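Local structure of S-adenosylmethionine dependent methyltransferase (Mesorhizobium loti, 3BKW) at residues L103-D109 with T129-S135; P147-A153 with W167-Y172. The protein probably transfers methyl groups from S-adenosylmethionine to an acceptor, using a Rossmann-like class I methyltransferase fold. One frame throughout, in Å; residues are numbered along the deposited sequence.

Contact 1: L103-D109 with T129-S135. With EDO (1,2-ethanediol), chain F.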
# COMPACT_ATOMS: atom_id res chain seq x y z
N LEU A 103 16.51 17.97 12.34
CA LEU A 103 16.54 17.13 13.52
C LEU A 103 17.97 16.69 13.77
O LEU A 103 18.70 16.43 12.79
CB LEU A 103 15.63 15.89 13.38
CG LEU A 103 14.10 16.06 13.40
CD1 LEU A 103 13.43 14.70 13.15
CD2 LEU A 103 13.63 16.66 14.72
N PRO A 104 18.39 16.60 15.05
CA PRO A 104 19.72 16.11 15.35
C PRO A 104 19.85 14.63 14.98
O PRO A 104 18.89 13.86 15.15
CB PRO A 104 19.85 16.33 16.86
CG PRO A 104 18.49 16.32 17.35
CD PRO A 104 17.67 16.94 16.30
N GLN A 105 21.01 14.26 14.48
CA GLN A 105 21.27 12.90 14.00
C GLN A 105 21.32 11.90 15.15
O GLN A 105 21.76 12.25 16.24
CB GLN A 105 22.63 12.89 13.28
CG GLN A 105 22.97 11.60 12.54
CD GLN A 105 24.37 11.62 11.93
OE1 GLN A 105 25.07 12.63 11.95
NE2 GLN A 105 24.77 10.47 11.37
N ASP A 106 20.82 10.68 14.89
CA ASP A 106 20.93 9.54 15.83
C ASP A 106 20.44 9.90 17.25
O ASP A 106 21.06 9.52 18.25
CB ASP A 106 22.43 9.13 15.81
CG ASP A 106 22.73 7.84 16.53
OD1 ASP A 106 21.86 6.96 16.63
OD2 ASP A 106 23.88 7.69 17.01
N SER A 107 19.33 10.64 17.31
CA SER A 107 18.78 11.18 18.57
C SER A 107 17.44 10.65 19.04
O SER A 107 17.00 10.99 20.16
CB SER A 107 18.72 12.70 18.45
OG SER A 107 20.04 13.21 18.41
N PHE A 108 16.78 9.83 18.21
CA PHE A 108 15.46 9.29 18.55
C PHE A 108 15.34 7.82 18.21
O PHE A 108 15.96 7.34 17.28
CB PHE A 108 14.36 10.10 17.86
CG PHE A 108 14.37 11.53 18.25
CD1 PHE A 108 13.77 11.93 19.43
CD2 PHE A 108 15.05 12.47 17.47
CE1 PHE A 108 13.81 13.26 19.82
CE2 PHE A 108 15.08 13.80 17.85
CZ PHE A 108 14.46 14.19 19.04
N ASP A 109 14.54 7.12 18.99
CA ASP A 109 14.23 5.71 18.76
C ASP A 109 12.91 5.58 18.00
O ASP A 109 12.67 4.55 17.37
CB ASP A 109 14.10 4.99 20.10
CG ASP A 109 15.34 5.10 20.92
OD1 ASP A 109 16.38 4.59 20.45
OD2 ASP A 109 15.29 5.72 22.00
N THR A 129 15.11 13.29 6.54
CA THR A 129 15.42 13.96 7.80
C THR A 129 15.09 13.07 8.99
O THR A 129 15.91 12.93 9.92
CB THR A 129 14.70 15.32 7.87
OG1 THR A 129 15.25 16.15 6.84
CG2 THR A 129 14.90 16.01 9.21
N VAL A 130 13.92 12.45 8.96
CA VAL A 130 13.51 11.52 10.01
C VAL A 130 14.46 10.31 10.03
O VAL A 130 14.89 9.89 11.11
CB VAL A 130 12.02 11.14 9.89
CG1 VAL A 130 11.65 10.00 10.89
CG2 VAL A 130 11.13 12.36 10.14
N HIS A 131 14.81 9.79 8.86
CA HIS A 131 15.71 8.63 8.80
C HIS A 131 17.04 8.91 9.52
O HIS A 131 17.45 8.11 10.36
CB HIS A 131 15.94 8.19 7.34
CG HIS A 131 16.81 6.98 7.21
ND1 HIS A 131 18.18 7.05 7.15
CD2 HIS A 131 16.49 5.67 7.10
CE1 HIS A 131 18.68 5.83 7.01
NE2 HIS A 131 17.68 4.97 6.99
N GLN A 132 17.68 10.04 9.24
CA GLN A 132 18.97 10.37 9.90
C GLN A 132 18.85 10.66 11.41
O GLN A 132 19.81 10.45 12.15
CB GLN A 132 19.74 11.47 9.15
CG GLN A 132 19.13 12.86 9.11
CD GLN A 132 19.36 13.69 10.36
OE1 GLN A 132 20.50 13.84 10.82
NE2 GLN A 132 18.30 14.28 10.88
N ALA A 133 17.67 11.15 11.83
CA ALA A 133 17.39 11.43 13.24
C ALA A 133 17.18 10.17 14.06
O ALA A 133 17.39 10.19 15.27
CB ALA A 133 16.14 12.34 13.36
N LEU A 134 16.77 9.08 13.40
CA LEU A 134 16.51 7.81 14.08
C LEU A 134 17.79 6.99 14.25
O LEU A 134 18.63 6.94 13.34
CB LEU A 134 15.47 6.97 13.32
CG LEU A 134 14.02 7.46 13.38
CD1 LEU A 134 13.14 6.75 12.35
CD2 LEU A 134 13.47 7.28 14.78
N SER A 135 17.93 6.38 15.42
CA SER A 135 19.06 5.47 15.66
C SER A 135 18.76 4.15 14.95
O SER A 135 17.59 3.86 14.68
CB SER A 135 19.27 5.25 17.15
OG SER A 135 19.67 6.46 17.74
C1 EDO F . 16.06 2.22 18.08
O1 EDO F . 17.12 2.69 18.89
C2 EDO F . 15.51 0.93 18.69
O2 EDO F . 14.72 1.23 19.86
O HOH W 1 21.82 8.89 11.37
O HOH W 2 21.32 7.13 13.28

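Contact 2: P147-A153 with W167-Y172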
# COMPACT_ATOMS: atom_id res chain seq x y z
N PRO A 147 -5.16 8.36 0.17
CA PRO A 147 -5.41 8.92 -1.17
C PRO A 147 -6.83 8.73 -1.75
O PRO A 147 -7.28 9.54 -2.55
CB PRO A 147 -4.29 8.27 -2.02
CG PRO A 147 -3.87 7.09 -1.26
CD PRO A 147 -4.02 7.43 0.17
N ILE A 148 -7.55 7.67 -1.35
CA ILE A 148 -8.96 7.51 -1.76
C ILE A 148 -9.79 8.71 -1.27
O ILE A 148 -10.63 9.22 -1.99
CB ILE A 148 -9.57 6.21 -1.23
CG1 ILE A 148 -9.03 5.03 -2.05
CG2 ILE A 148 -11.13 6.26 -1.31
CD1 ILE A 148 -9.36 3.69 -1.48
N TYR A 149 -9.52 9.14 -0.04
CA TYR A 149 -10.18 10.28 0.56
C TYR A 149 -9.72 11.61 -0.06
O TYR A 149 -10.56 12.51 -0.27
CB TYR A 149 -9.95 10.25 2.08
CG TYR A 149 -10.67 11.33 2.83
CD1 TYR A 149 -12.01 11.20 3.19
CD2 TYR A 149 -10.00 12.50 3.21
CE1 TYR A 149 -12.68 12.23 3.89
CE2 TYR A 149 -10.65 13.53 3.89
CZ TYR A 149 -11.99 13.38 4.25
OH TYR A 149 -12.63 14.39 4.92
N MSE A 150 -8.43 11.75 -0.34
CA MSE A 150 -7.88 13.00 -0.89
C MSE A 150 -8.07 13.21 -2.39
O MSE A 150 -8.08 14.35 -2.85
CB MSE A 150 -6.37 13.07 -0.63
CG MSE A 150 -5.99 13.13 0.82
SE MSE A 150 -4.08 13.51 1.00
CE MSE A 150 -3.35 11.84 0.19
N ALA A 151 -8.15 12.13 -3.16
CA ALA A 151 -8.22 12.20 -4.63
C ALA A 151 -9.30 13.08 -5.27
O ALA A 151 -8.98 13.87 -6.15
CB ALA A 151 -8.33 10.79 -5.22
N PRO A 152 -10.57 12.92 -4.86
CA PRO A 152 -11.64 13.55 -5.64
C PRO A 152 -11.66 15.08 -5.72
O PRO A 152 -11.34 15.76 -4.74
CB PRO A 152 -12.92 13.01 -4.99
CG PRO A 152 -12.50 11.86 -4.17
CD PRO A 152 -11.11 12.16 -3.72
N ALA A 153 -12.03 15.60 -6.89
CA ALA A 153 -12.18 17.05 -7.08
C ALA A 153 -13.34 17.58 -6.23
O ALA A 153 -13.28 18.72 -5.75
CB ALA A 153 -12.39 17.35 -8.53
N TRP A 167 -18.58 6.22 -2.65
CA TRP A 167 -17.56 7.27 -2.59
C TRP A 167 -16.93 7.39 -3.97
O TRP A 167 -16.03 6.59 -4.32
CB TRP A 167 -16.51 6.93 -1.52
CG TRP A 167 -15.46 8.00 -1.36
CD1 TRP A 167 -14.23 8.05 -1.94
CD2 TRP A 167 -15.56 9.20 -0.57
NE1 TRP A 167 -13.56 9.16 -1.54
CE2 TRP A 167 -14.34 9.90 -0.70
CE3 TRP A 167 -16.55 9.72 0.28
CZ2 TRP A 167 -14.08 11.12 -0.05
CZ3 TRP A 167 -16.30 10.96 0.95
CH2 TRP A 167 -15.07 11.64 0.77
N PRO A 168 -17.41 8.34 -4.79
CA PRO A 168 -16.84 8.54 -6.12
C PRO A 168 -15.40 9.05 -6.12
O PRO A 168 -15.09 10.03 -5.43
CB PRO A 168 -17.79 9.56 -6.76
CG PRO A 168 -19.03 9.43 -6.02
CD PRO A 168 -18.60 9.20 -4.61
N ILE A 169 -14.55 8.38 -6.89
CA ILE A 169 -13.15 8.70 -7.02
C ILE A 169 -12.89 9.25 -8.42
O ILE A 169 -13.44 8.73 -9.39
CB ILE A 169 -12.28 7.41 -6.79
CG1 ILE A 169 -12.37 6.96 -5.31
CG2 ILE A 169 -10.82 7.64 -7.12
CD1 ILE A 169 -11.78 5.53 -5.03
N ASP A 170 -12.12 10.32 -8.51
CA ASP A 170 -11.55 10.80 -9.77
C ASP A 170 -10.11 11.24 -9.50
O ASP A 170 -9.72 11.51 -8.35
CB ASP A 170 -12.35 11.94 -10.42
CG ASP A 170 -12.25 13.23 -9.63
OD1 ASP A 170 -12.94 13.34 -8.62
OD2 ASP A 170 -11.48 14.12 -10.04
N ARG A 171 -9.32 11.28 -10.58
CA ARG A 171 -7.91 11.71 -10.57
C ARG A 171 -7.03 11.08 -9.48
O ARG A 171 -6.10 11.69 -8.98
CB ARG A 171 -7.88 13.25 -10.52
CG ARG A 171 -8.56 13.90 -11.74
CD ARG A 171 -8.59 15.42 -11.73
NE ARG A 171 -7.27 16.06 -11.87
CZ ARG A 171 -6.59 16.76 -10.95
NH1 ARG A 171 -7.06 17.01 -9.72
NH2 ARG A 171 -5.39 17.26 -11.28
N TYR A 172 -7.32 9.83 -9.11
CA TYR A 172 -6.51 9.14 -8.10
C TYR A 172 -5.04 9.07 -8.47
O TYR A 172 -4.17 9.18 -7.58
CB TYR A 172 -7.05 7.74 -7.85
CG TYR A 172 -6.35 6.96 -6.75
CD1 TYR A 172 -6.78 7.04 -5.42
CD2 TYR A 172 -5.28 6.12 -7.04
CE1 TYR A 172 -6.16 6.29 -4.41
CE2 TYR A 172 -4.65 5.36 -6.05
CZ TYR A 172 -5.09 5.45 -4.73
OH TYR A 172 -4.47 4.72 -3.75
O HOH W 3 -9.61 15.34 -8.34

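Contact 1: L103-D109 with T129-S135
In this Rossmann-like methyltransferase domain, the loop leading into strand 108-114 wraps around the C-terminal end of helix 123-133. The last turn of a helix leaves carbonyls without in-helix partners, and the loop supplies amides to them: Asp106 N donates to Gln132 O (2.9 Å), while Ala133 O accepts from Ser107 N (2.9 Å) and Phe108 N (3.0 Å). Asp106, with positive phi and psi, turns the chain so that these three successive amides face the helix end. Leu134 then leaves helical geometry and pairs in parallel with Phe108, Ser135 N donating to Phe108 O (2.9 Å). This joins the helix end to the start of strand 108-114, an inner strand of the central sheet between 46-50 and 138-145. Ala133 is small enough to let the loop come close, its CB 3.6 Å from Leu103 CB. Gln132 bends back to give NE2 to Leu103 O (2.9 Å) as well as to Thr129 O. On the solvent side Ser135 OG donates to Asp106 OD1 (2.5 Å), and Arg46 also hydrogen-bonds to that hydroxyl and forms a salt bridge with Asp109. Asp109 OD1 also accepts from O1 (2.6 Å) of an ethanediol, probably from the crystallisation liquor.

Contact 2: P147-A153 with W167-Y172
The short helix 147-150 and the residues that follow it run past the end of strand 165-169 without pairing with it; the closest alpha carbons are those of Pro152 and Asp170 (5.0 Å) and of Ala151 and Tyr172 (4.9 Å). The helix directly follows strand 138-145 of the Rossmann-like sheet, and the strand belongs to a two-stranded antiparallel hairpin with 158-159, so the contact folds this hairpin back onto the chain that leads into it. Pro147 suits the first turn, where its missing amide hydrogen costs nothing, and Ala151 N closes that turn on Pro147 O. The small side chain of Ala151 lets the backbone of Tyr172 approach, Ala151 CB lying 3.8 Å from Tyr172 CA. Ile148 packs against Trp167, Ile169 and the ring of Tyr172: its CG2 touches Trp167 CD1 (3.6 Å) and Ile169 CD1 (3.8 Å), and its CG1 meets Tyr172 CE1 (3.9 Å). The indole of Trp167 combines apolar bulk with a donor, giving NE1 to Ile148 O (3.0 Å). Its six-membered ring lies nearly parallel to Tyr149, at 9°, but slid so far that they barely overlap. Residues 167-169 also pair antiparallel with a strand of the second subunit, and Tyr172 OH is hydrogen-bonded to Glu213 of that subunit. At the far end, the carboxylate of Asp170 accepts from Ala153 N at OD1 (3.0 Å), while water 3 donates to both Asp170 OD2 (2.8 Å) and Ala151 O (2.7 Å).

The two contacts lie on opposite sides of the chain's centre, about 34 Å apart between centres, and share no helix or strand. Contact 1 joins the start of strand 108-114 to the end of helix 123-133 at a partly buried site near the surface; contact 2 is buried and packs a short helix and the residues after it against a hairpin that also meets the second subunit. They bury similar areas, 542 and 551 Å², by different means. Backbone amides and carbonyls dominate contact 1, with polar side chains and waters on its outer side. Contact 2 has two direct hydrogen bonds, both involving a side chain, and relies more on aromatic, proline and aliphatic packing, as its burial favours.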